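Local atomic coordinates of protein-S-isoprenylcysteine O-methyltransferase (Tribolium castaneum, PDB entry 5V7P), a protein that catalyses the S-adenosyl-L-methionine-dependent methyl esterification of isoprenylated C-terminal cysteine residues of proteins, working within the endoplasmic reticulum membrane. Residues A68-K82 with G93-S105. Residues are numbered along the deposited sequence; the frame is centred on the assembly and turned at random.
With MPG ([(Z)-octadec-9-enyl] (2R)-2,3-bis(oxidanyl)propanoate), chain S; MPG ([(Z)-octadec-9-enyl] (2R)-2,3-bis(oxidanyl)propanoate), chain B; D10 (decane), chain J.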
ATOM      1  N   ALA A  68      -1.847  13.231  -8.962  1.00 24.11           N
ATOM      2  CA  ALA A  68      -3.023  12.875  -9.747  1.00 21.05           C
ATOM      3  C   ALA A  68      -2.789  13.142 -11.229  1.00 19.84           C
ATOM      4  O   ALA A  68      -3.171  12.333 -12.082  1.00 22.84           O
ATOM      5  CB  ALA A  68      -4.243  13.649  -9.247  1.00 18.03           C
ATOM      6  N   ALA A  69      -2.159  14.273 -11.553  1.00 22.95           N
ATOM      7  CA  ALA A  69      -1.851  14.575 -12.947  1.00 18.51           C
ATOM      8  C   ALA A  69      -0.872  13.562 -13.524  1.00 16.97           C
ATOM      9  O   ALA A  69      -1.007  13.143 -14.681  1.00 17.59           O
ATOM     10  CB  ALA A  69      -1.287  15.990 -13.064  1.00 15.67           C
ATOM     11  N   PHE A  70       0.125  13.160 -12.735  1.00 19.72           N
ATOM     12  CA  PHE A  70       1.083  12.165 -13.202  1.00 25.78           C
ATOM     13  C   PHE A  70       0.392  10.845 -13.512  1.00 23.29           C
ATOM     14  O   PHE A  70       0.694  10.201 -14.524  1.00 24.40           O
ATOM     15  CB  PHE A  70       2.180  11.966 -12.156  1.00 26.07           C
ATOM     16  CG  PHE A  70       3.022  10.742 -12.382  1.00 19.78           C
ATOM     17  CD1 PHE A  70       4.031  10.744 -13.332  1.00 38.37           C
ATOM     18  CD2 PHE A  70       2.806   9.591 -11.644  1.00 26.32           C
ATOM     19  CE1 PHE A  70       4.807   9.619 -13.541  1.00 30.74           C
ATOM     20  CE2 PHE A  70       3.577   8.463 -11.849  1.00 29.31           C
ATOM     21  CZ  PHE A  70       4.580   8.477 -12.799  1.00 26.04           C
ATOM     22  N   LEU A  71      -0.550  10.433 -12.661  1.00 22.86           N
ATOM     23  CA  LEU A  71      -1.266   9.184 -12.897  1.00 20.76           C
ATOM     24  C   LEU A  71      -2.168   9.279 -14.121  1.00 23.74           C
ATOM     25  O   LEU A  71      -2.339   8.286 -14.841  1.00 18.74           O
ATOM     26  CB  LEU A  71      -2.078   8.809 -11.658  1.00 18.84           C
ATOM     27  CG  LEU A  71      -1.246   8.436 -10.428  1.00 20.69           C
ATOM     28  CD1 LEU A  71      -2.117   8.390  -9.180  1.00 27.40           C
ATOM     29  CD2 LEU A  71      -0.545   7.102 -10.636  1.00 23.30           C
ATOM     30  N   GLY A  72      -2.754  10.450 -14.375  1.00 22.15           N
ATOM     31  CA  GLY A  72      -3.481  10.639 -15.618  1.00 20.47           C
ATOM     32  C   GLY A  72      -2.570  10.540 -16.823  1.00 28.06           C
ATOM     33  O   GLY A  72      -2.944   9.980 -17.857  1.00 26.44           O
ATOM     34  N   LEU A  73      -1.355  11.078 -16.702  1.00 26.23           N
ATOM     35  CA  LEU A  73      -0.359  10.923 -17.757  1.00 26.23           C
ATOM     36  C   LEU A  73      -0.117   9.449 -18.056  1.00 20.62           C
ATOM     37  O   LEU A  73      -0.162   9.020 -19.215  1.00 27.10           O
ATOM     38  CB  LEU A  73       0.945  11.609 -17.340  1.00 30.03           C
ATOM     39  CG  LEU A  73       1.790  12.258 -18.438  1.00 42.43           C
ATOM     40  CD1 LEU A  73       3.135  12.705 -17.880  1.00 32.46           C
ATOM     41  CD2 LEU A  73       1.987  11.322 -19.605  1.00 34.72           C
ATOM     42  N   VAL A  74       0.129   8.656 -17.011  1.00 23.79           N
ATOM     43  CA  VAL A  74       0.418   7.237 -17.197  1.00 25.20           C
ATOM     44  C   VAL A  74      -0.780   6.524 -17.812  1.00 21.30           C
ATOM     45  O   VAL A  74      -0.624   5.642 -18.665  1.00 24.51           O
ATOM     46  CB  VAL A  74       0.830   6.606 -15.855  1.00 15.49           C
ATOM     47  CG1 VAL A  74       1.039   5.104 -15.997  1.00 17.28           C
ATOM     48  CG2 VAL A  74       2.098   7.273 -15.331  1.00 22.00           C
ATOM     49  N   LEU A  75      -1.990   6.889 -17.389  1.00 22.38           N
ATOM     50  CA  LEU A  75      -3.190   6.263 -17.934  1.00 27.75           C
ATOM     51  C   LEU A  75      -3.256   6.429 -19.449  1.00 21.51           C
ATOM     52  O   LEU A  75      -3.368   5.446 -20.192  1.00 22.06           O
ATOM     53  CB  LEU A  75      -4.432   6.856 -17.267  1.00 26.67           C
ATOM     54  CG  LEU A  75      -5.785   6.456 -17.863  1.00 22.87           C
ATOM     55  CD1 LEU A  75      -5.957   4.943 -17.871  1.00 29.33           C
ATOM     56  CD2 LEU A  75      -6.913   7.117 -17.094  1.00 28.48           C
ATOM     57  N   VAL A  76      -3.190   7.673 -19.926  1.00 21.01           N
ATOM     58  CA  VAL A  76      -3.330   7.931 -21.357  1.00 23.82           C
ATOM     59  C   VAL A  76      -2.177   7.302 -22.132  1.00 23.88           C
ATOM     60  O   VAL A  76      -2.382   6.678 -23.180  1.00 22.15           O
ATOM     61  CB  VAL A  76      -3.430   9.446 -21.614  1.00 24.24           C
ATOM     62  CG1 VAL A  76      -3.279   9.770 -23.104  1.00 21.77           C
ATOM     63  CG2 VAL A  76      -4.759   9.974 -21.092  1.00 29.68           C
ATOM     64  N   LEU A  77      -0.949   7.462 -21.637  1.00 19.18           N
ATOM     65  CA  LEU A  77       0.194   6.860 -22.314  1.00 27.43           C
ATOM     66  C   LEU A  77       0.058   5.345 -22.380  1.00 26.14           C
ATOM     67  O   LEU A  77       0.445   4.723 -23.376  1.00 27.74           O
ATOM     68  CB  LEU A  77       1.493   7.255 -21.609  1.00 36.38           C
ATOM     69  CG  LEU A  77       2.332   8.324 -22.313  1.00 44.25           C
ATOM     70  CD1 LEU A  77       1.508   9.569 -22.629  1.00 46.81           C
ATOM     71  CD2 LEU A  77       3.540   8.681 -21.459  1.00 42.53           C
ATOM     72  N   GLY A  78      -0.497   4.734 -21.333  1.00 20.77           N
ATOM     73  CA  GLY A  78      -0.716   3.298 -21.366  1.00 23.62           C
ATOM     74  C   GLY A  78      -1.669   2.890 -22.473  1.00 25.07           C
ATOM     75  O   GLY A  78      -1.381   1.983 -23.258  1.00 25.93           O
ATOM     76  N   LEU A  79      -2.821   3.560 -22.551  1.00 20.78           N
ATOM     77  CA  LEU A  79      -3.773   3.277 -23.620  1.00 25.42           C
ATOM     78  C   LEU A  79      -3.186   3.624 -24.980  1.00 26.91           C
ATOM     79  O   LEU A  79      -3.443   2.935 -25.974  1.00 32.07           O
ATOM     80  CB  LEU A  79      -5.068   4.052 -23.380  1.00 23.90           C
ATOM     81  CG  LEU A  79      -5.864   3.659 -22.134  1.00 24.65           C
ATOM     82  CD1 LEU A  79      -6.967   4.670 -21.860  1.00 21.89           C
ATOM     83  CD2 LEU A  79      -6.450   2.262 -22.290  1.00 26.56           C
ATOM     84  N   TYR A  80      -2.393   4.695 -25.042  1.00 23.08           N
ATOM     85  CA  TYR A  80      -1.718   5.060 -26.282  1.00 24.53           C
ATOM     86  C   TYR A  80      -0.799   3.939 -26.752  1.00 29.39           C
ATOM     87  O   TYR A  80      -0.817   3.554 -27.927  1.00 26.34           O
ATOM     88  CB  TYR A  80      -0.938   6.359 -26.062  1.00 24.60           C
ATOM     89  CG  TYR A  80      -0.218   6.907 -27.275  1.00 26.82           C
ATOM     90  CD1 TYR A  80      -0.858   7.019 -28.501  1.00 31.54           C
ATOM     91  CD2 TYR A  80       1.096   7.350 -27.179  1.00 30.55           C
ATOM     92  CE1 TYR A  80      -0.203   7.536 -29.604  1.00 30.96           C
ATOM     93  CE2 TYR A  80       1.756   7.869 -28.275  1.00 29.39           C
ATOM     94  CZ  TYR A  80       1.103   7.960 -29.485  1.00 27.01           C
ATOM     95  OH  TYR A  80       1.758   8.476 -30.578  1.00 32.52           O
ATOM     96  N   ILE A  81       0.005   3.394 -25.836  1.00 27.77           N
ATOM     97  CA  ILE A  81       0.920   2.312 -26.188  1.00 27.91           C
ATOM     98  C   ILE A  81       0.142   1.064 -26.579  1.00 25.53           C
ATOM     99  O   ILE A  81       0.502   0.359 -27.530  1.00 29.70           O
ATOM    100  CB  ILE A  81       1.881   2.037 -25.017  1.00 23.59           C
ATOM    101  CG1 ILE A  81       2.840   3.217 -24.842  1.00 25.03           C
ATOM    102  CG2 ILE A  81       2.659   0.734 -25.233  1.00 22.90           C
ATOM    103  CD1 ILE A  81       3.676   3.161 -23.581  1.00 28.33           C
ATOM    104  N   LYS A  82      -0.934   0.769 -25.852  1.00 23.20           N
ATOM    105  CA  LYS A  82      -1.706  -0.437 -26.118  1.00 30.67           C
ATOM    106  C   LYS A  82      -2.294  -0.429 -27.522  1.00 25.71           C
ATOM    107  O   LYS A  82      -2.467  -1.492 -28.129  1.00 28.83           O
ATOM    108  CB  LYS A  82      -2.813  -0.571 -25.074  1.00 24.90           C
ATOM    109  CG  LYS A  82      -3.410  -1.955 -24.971  1.00 31.90           C
ATOM    110  CD  LYS A  82      -4.372  -2.035 -23.802  1.00 39.20           C
ATOM    111  CE  LYS A  82      -4.812  -3.462 -23.534  1.00 53.03           C
ATOM    112  NZ  LYS A  82      -5.489  -3.576 -22.209  1.00 68.78           N
ATOM    113  N   GLY A  93       1.385  -1.403 -22.352  1.00 25.01           N
ATOM    114  CA  GLY A  93       0.498  -0.256 -22.247  1.00 23.59           C
ATOM    115  C   GLY A  93      -0.685  -0.511 -21.333  1.00 22.65           C
ATOM    116  O   GLY A  93      -1.031   0.330 -20.500  1.00 17.15           O
ATOM    117  N   GLY A  94      -1.324  -1.674 -21.477  1.00 22.52           N
ATOM    118  CA  GLY A  94      -2.439  -2.002 -20.604  1.00 25.97           C
ATOM    119  C   GLY A  94      -2.017  -2.134 -19.155  1.00 17.68           C
ATOM    120  O   GLY A  94      -2.766  -1.776 -18.242  1.00 24.37           O
ATOM    121  N   TYR A  95      -0.808  -2.648 -18.922  1.00 28.70           N
ATOM    122  CA  TYR A  95      -0.285  -2.741 -17.564  1.00 16.45           C
ATOM    123  C   TYR A  95      -0.110  -1.358 -16.949  1.00 21.31           C
ATOM    124  O   TYR A  95      -0.499  -1.121 -15.799  1.00 21.00           O
ATOM    125  CB  TYR A  95       1.039  -3.506 -17.577  1.00 19.07           C
ATOM    126  CG  TYR A  95       1.931  -3.222 -16.391  1.00 17.02           C
ATOM    127  CD1 TYR A  95       1.771  -3.909 -15.198  1.00 18.53           C
ATOM    128  CD2 TYR A  95       2.942  -2.272 -16.468  1.00 23.27           C
ATOM    129  CE1 TYR A  95       2.586  -3.655 -14.112  1.00 23.93           C
ATOM    130  CE2 TYR A  95       3.763  -2.010 -15.386  1.00 21.34           C
ATOM    131  CZ  TYR A  95       3.580  -2.705 -14.210  1.00 17.97           C
ATOM    132  OH  TYR A  95       4.391  -2.455 -13.126  1.00 29.08           O
ATOM    133  N   MET A  96       0.479  -0.428 -17.704  1.00 21.40           N
ATOM    134  CA  MET A  96       0.647   0.932 -17.202  1.00 23.03           C
ATOM    135  C   MET A  96      -0.690   1.543 -16.807  1.00 23.73           C
ATOM    136  O   MET A  96      -0.806   2.175 -15.750  1.00 22.63           O
ATOM    137  CB  MET A  96       1.328   1.800 -18.258  1.00 22.72           C
ATOM    138  CG  MET A  96       2.780   1.447 -18.514  1.00 21.92           C
ATOM    139  SD  MET A  96       3.445   2.273 -19.973  1.00 23.04           S
ATOM    140  CE  MET A  96       3.022   3.983 -19.650  1.00 29.94           C
ATOM    141  N   SER A  97      -1.713   1.367 -17.644  1.00 28.97           N
ATOM    142  CA  SER A  97      -3.012   1.973 -17.365  1.00 22.79           C
ATOM    143  C   SER A  97      -3.656   1.359 -16.127  1.00 15.29           C
ATOM    144  O   SER A  97      -4.211   2.080 -15.289  1.00 12.51           O
ATOM    145  CB  SER A  97      -3.923   1.823 -18.580  1.00 17.21           C
ATOM    146  OG  SER A  97      -3.341   2.430 -19.719  1.00 22.91           O
ATOM    147  N   VAL A  98      -3.601   0.031 -16.000  1.00 17.06           N
ATOM    148  CA  VAL A  98      -4.130  -0.633 -14.812  1.00 17.82           C
ATOM    149  C   VAL A  98      -3.458  -0.090 -13.559  1.00 24.63           C
ATOM    150  O   VAL A  98      -4.112   0.160 -12.539  1.00 22.24           O
ATOM    151  CB  VAL A  98      -3.952  -2.159 -14.941  1.00 23.18           C
ATOM    152  CG1 VAL A  98      -4.093  -2.861 -13.592  1.00 18.38           C
ATOM    153  CG2 VAL A  98      -4.965  -2.724 -15.929  1.00 29.41           C
ATOM    154  N   MET A  99      -2.140   0.099 -13.614  1.00 22.85           N
ATOM    155  CA  MET A  99      -1.409   0.599 -12.457  1.00 20.70           C
ATOM    156  C   MET A  99      -1.850   2.009 -12.094  1.00 18.57           C
ATOM    157  O   MET A  99      -2.072   2.316 -10.918  1.00 17.88           O
ATOM    158  CB  MET A  99       0.090   0.569 -12.750  1.00 22.95           C
ATOM    159  CG  MET A  99       0.644  -0.827 -12.965  1.00 28.05           C
ATOM    160  SD  MET A  99       1.027  -1.647 -11.413  1.00 24.06           S
ATOM    161  CE  MET A  99       2.436  -0.676 -10.875  1.00 29.73           C
ATOM    162  N   ALA A 100      -1.977   2.884 -13.094  1.00 18.49           N
ATOM    163  CA  ALA A 100      -2.360   4.265 -12.825  1.00 20.78           C
ATOM    164  C   ALA A 100      -3.757   4.342 -12.226  1.00 17.31           C
ATOM    165  O   ALA A 100      -3.994   5.105 -11.282  1.00 20.53           O
ATOM    166  CB  ALA A 100      -2.281   5.088 -14.110  1.00 17.78           C
ATOM    167  N   LEU A 101      -4.698   3.561 -12.760  1.00 14.96           N
ATOM    168  CA  LEU A 101      -6.059   3.589 -12.232  1.00 24.35           C
ATOM    169  C   LEU A 101      -6.107   3.062 -10.804  1.00 21.70           C
ATOM    170  O   LEU A 101      -6.855   3.585  -9.971  1.00 19.35           O
ATOM    171  CB  LEU A 101      -6.994   2.782 -13.135  1.00 22.64           C
ATOM    172  CG  LEU A 101      -7.470   3.457 -14.425  1.00 33.36           C
ATOM    173  CD1 LEU A 101      -8.370   2.515 -15.215  1.00 38.31           C
ATOM    174  CD2 LEU A 101      -8.205   4.765 -14.139  1.00 22.00           C
ATOM    175  N   PHE A 102      -5.318   2.031 -10.501  1.00 21.77           N
ATOM    176  CA  PHE A 102      -5.303   1.496  -9.145  1.00 22.15           C
ATOM    177  C   PHE A 102      -4.919   2.572  -8.139  1.00 20.66           C
ATOM    178  O   PHE A 102      -5.635   2.810  -7.160  1.00 21.69           O
ATOM    179  CB  PHE A 102      -4.336   0.317  -9.047  1.00 21.21           C
ATOM    180  CG  PHE A 102      -4.143  -0.181  -7.642  1.00 27.48           C
ATOM    181  CD1 PHE A 102      -4.990  -1.138  -7.113  1.00 27.80           C
ATOM    182  CD2 PHE A 102      -3.124   0.322  -6.847  1.00 25.97           C
ATOM    183  CE1 PHE A 102      -4.823  -1.593  -5.822  1.00 32.93           C
ATOM    184  CE2 PHE A 102      -2.952  -0.129  -5.552  1.00 26.10           C
ATOM    185  CZ  PHE A 102      -3.803  -1.087  -5.038  1.00 27.55           C
ATOM    186  N   HIS A 103      -3.786   3.238  -8.368  1.00 23.69           N
ATOM    187  CA  HIS A 103      -3.268   4.175  -7.379  1.00 21.67           C
ATOM    188  C   HIS A 103      -4.160   5.404  -7.249  1.00 20.99           C
ATOM    189  O   HIS A 103      -4.349   5.922  -6.143  1.00 26.92           O
ATOM    190  CB  HIS A 103      -1.838   4.575  -7.739  1.00 23.53           C
ATOM    191  CG  HIS A 103      -0.840   3.473  -7.546  1.00 30.49           C
ATOM    192  ND1 HIS A 103      -0.429   3.055  -6.299  1.00 27.45           N
ATOM    193  CD2 HIS A 103      -0.180   2.699  -8.439  1.00 29.67           C
ATOM    194  CE1 HIS A 103       0.444   2.072  -6.432  1.00 31.41           C
ATOM    195  NE2 HIS A 103       0.612   1.837  -7.721  1.00 33.23           N
ATOM    196  N   TYR A 104      -4.726   5.886  -8.358  1.00 20.22           N
ATOM    197  CA  TYR A 104      -5.587   7.061  -8.271  1.00 26.79           C
ATOM    198  C   TYR A 104      -6.920   6.719  -7.618  1.00 27.75           C
ATOM    199  O   TYR A 104      -7.348   7.387  -6.669  1.00 26.50           O
ATOM    200  CB  TYR A 104      -5.832   7.675  -9.647  1.00 25.81           C
ATOM    201  CG  TYR A 104      -6.875   8.760  -9.552  1.00 20.18           C
ATOM    202  CD1 TYR A 104      -6.601   9.944  -8.881  1.00 27.90           C
ATOM    203  CD2 TYR A 104      -8.144   8.586 -10.083  1.00 21.43           C
ATOM    204  CE1 TYR A 104      -7.550  10.930  -8.764  1.00 30.49           C
ATOM    205  CE2 TYR A 104      -9.101   9.572  -9.972  1.00 24.07           C
ATOM    206  CZ  TYR A 104      -8.796  10.742  -9.310  1.00 33.07           C
ATOM    207  OH  TYR A 104      -9.738  11.729  -9.187  1.00 47.47           O
ATOM    208  N   SER A 105      -7.606   5.694  -8.131  1.00 26.38           N
ATOM    209  CA  SER A 105      -8.881   5.297  -7.547  1.00 25.46           C
ATOM    210  C   SER A 105      -8.736   4.971  -6.067  1.00 28.66           C
ATOM    211  O   SER A 105      -9.690   5.132  -5.298  1.00 27.55           O
ATOM    212  CB  SER A 105      -9.452   4.098  -8.304  1.00 23.92           C
ATOM    213  OG  SER A 105      -8.559   2.999  -8.261  1.00 21.48           O
TER
HETATM  214  C2  MPG S 317      -7.091  -2.576 -27.995  1.00 47.29           C
HETATM  215  C3  MPG S 317      -6.737  -1.817 -26.718  1.00 54.46           C
HETATM  216  C4  MPG S 317      -7.924  -0.968 -26.264  1.00 46.54           C
HETATM  217  C5  MPG S 317      -8.883  -1.824 -25.442  1.00 57.37           C
HETATM  218  C6  MPG S 317      -8.341  -1.984 -24.021  1.00 56.76           C
HETATM  219  C7  MPG S 317      -9.308  -2.805 -23.164  1.00 55.56           C
HETATM  220  C8  MPG S 317      -9.498  -4.222 -23.704  1.00 55.28           C
HETATM  221  C9  MPG S 317      -8.146  -4.931 -23.789  1.00 57.68           C
HETATM  222  C10 MPG S 317      -8.005  -6.099 -24.380  1.00 50.19           C
HETATM  223  C11 MPG S 317      -9.166  -6.846 -25.033  1.00 68.88           C
HETATM  224  C12 MPG S 317      -9.134  -6.610 -26.541  1.00 75.84           C
HETATM  225  C13 MPG S 317     -10.504  -6.933 -27.134  1.00 80.40           C
HETATM  226  C14 MPG S 317     -10.907  -8.357 -26.749  1.00 56.47           C
HETATM  227  O1  MPG S 317      -5.410  -4.128 -27.289  1.00 63.85           O
HETATM  228  C1  MPG S 317      -5.913  -3.459 -28.411  1.00 47.78           C
HETATM  229  CXD MPG S 317      -3.375  -5.298 -26.330  1.00 56.31           C
HETATM  230  O2  MPG S 317      -2.203  -5.904 -26.803  1.00 61.61           O
HETATM  231  C21 MPG S 317      -4.170  -6.295 -25.488  1.00 59.30           C
HETATM  232  O3  MPG S 317      -3.882  -7.600 -25.910  1.00 56.52           O
HETATM  233  O4  MPG S 317      -3.866  -5.057 -28.623  1.00 65.06           O
HETATM  234  CX3 MPG S 317      -4.220  -4.828 -27.514  1.00 59.74           C
HETATM  235  C2  MPG B 325       5.380  -6.229  -6.081  1.00 59.11           C
HETATM  236  C3  MPG B 325       4.275  -7.255  -5.861  1.00 64.24           C
HETATM  237  C4  MPG B 325       3.539  -7.005  -4.548  1.00 56.78           C
HETATM  238  C5  MPG B 325       2.294  -7.863  -4.511  1.00 56.75           C
HETATM  239  C6  MPG B 325       1.647  -7.735  -3.142  1.00 59.90           C
HETATM  240  C7  MPG B 325       1.135  -6.326  -2.858  1.00 61.23           C
HETATM  241  C8  MPG B 325       1.381  -6.054  -1.385  1.00 62.85           C
HETATM  242  C9  MPG B 325       0.536  -4.859  -0.953  1.00 57.83           C
HETATM  243  C10 MPG B 325       1.044  -3.702  -0.596  1.00 62.80           C
HETATM  244  C11 MPG B 325       2.546  -3.413  -0.564  1.00 60.80           C
HETATM  245  C12 MPG B 325       2.777  -1.936  -0.843  1.00 55.73           C
HETATM  246  C13 MPG B 325       2.287  -1.088   0.325  1.00 58.70           C
HETATM  247  C14 MPG B 325       2.047   0.325  -0.184  1.00 64.76           C
HETATM  248  C15 MPG B 325       1.799   1.271   0.989  1.00 68.36           C
HETATM  249  C16 MPG B 325       2.717   2.487   0.893  1.00 63.50           C
HETATM  250  O1  MPG B 325       4.493  -4.606  -7.569  1.00 73.41           O
HETATM  251  C1  MPG B 325       4.827  -4.812  -6.234  1.00 58.69           C
HETATM  252  CXD MPG B 325       2.714  -3.844  -9.165  1.00 51.44           C
HETATM  253  O2  MPG B 325       1.748  -4.613  -9.820  1.00 59.22           O
HETATM  254  C21 MPG B 325       3.925  -3.665 -10.092  1.00 64.55           C
HETATM  255  O3  MPG B 325       3.808  -4.506 -11.204  1.00 52.90           O
HETATM  256  O4  MPG B 325       2.314  -5.017  -7.163  1.00 70.63           O
HETATM  257  CX3 MPG B 325       3.133  -4.544  -7.878  1.00 73.59           C
HETATM  258  C1  D10 J 308       8.340   2.138 -17.892  1.00 42.94           C
HETATM  259  C2  D10 J 308       7.704   2.988 -16.794  1.00 48.06           C
HETATM  260  C3  D10 J 308       6.422   2.327 -16.291  1.00 32.56           C
HETATM  261  C4  D10 J 308       5.833   3.182 -15.171  1.00 38.33           C
HETATM  262  C5  D10 J 308       4.564   2.532 -14.623  1.00 32.30           C
HETATM  263  C6  D10 J 308       4.065   3.351 -13.434  1.00 32.41           C
HETATM  264  C7  D10 J 308       2.754   2.768 -12.916  1.00 38.14           C
HETATM  265  C8  D10 J 308       2.459   3.329 -11.524  1.00 43.42           C
HETATM  266  C9  D10 J 308       2.164   4.823 -11.625  1.00 35.51           C
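Gly-78 and Gly-93 meet backbone to backbone where helices 59-84 and 90-113, both assigned as membrane-spanning, pack as an antiparallel helical hairpin: Gly-78 O lies 3.1 Å from Gly-93 CA, and the axes of segments 68-82 and 93-105 approach to 6.9 Å at a crossing angle of -158°. Two knobs of 93-105 fit into holes of 68-82 beside this point. Met-96 sits among Val-74, Leu-77, Gly-78 and Ile-81; its bend at chi3 (52°) turns CE toward Gly-78 N, while SD meets Ile-81 CD1 at 3.7 Å, the two side chains crossing nearly at right angles. Ser-97 fills the hole of Val-74, Leu-75, Gly-78 and Leu-79. With OG anti to its carbonyl carbon (chi1 -58°), the hydroxyl stands between Leu-75 O at 3.1 Å and Gly-93 O of its own helix, and its single proton can serve either.

Packing continues toward Tyr-104: the Ala-100 methyl lies against a backbone carbonyl, CB 3.3 Å from Leu-71 O, and 3.8 Å from Val-74 CG1. Leu-71 CD1 reaches Tyr-104 CB, while its CD2 touches the bound decane, which also runs against Met-99 CB. At the other end Lys-82 CD lies 3.7 Å from Gly-94 CA, its outer carbons along a bound lipid. Small residues thus let the backbones close up, and the central serine hydroxyl has a backbone carbonyl to accept its proton on either helix.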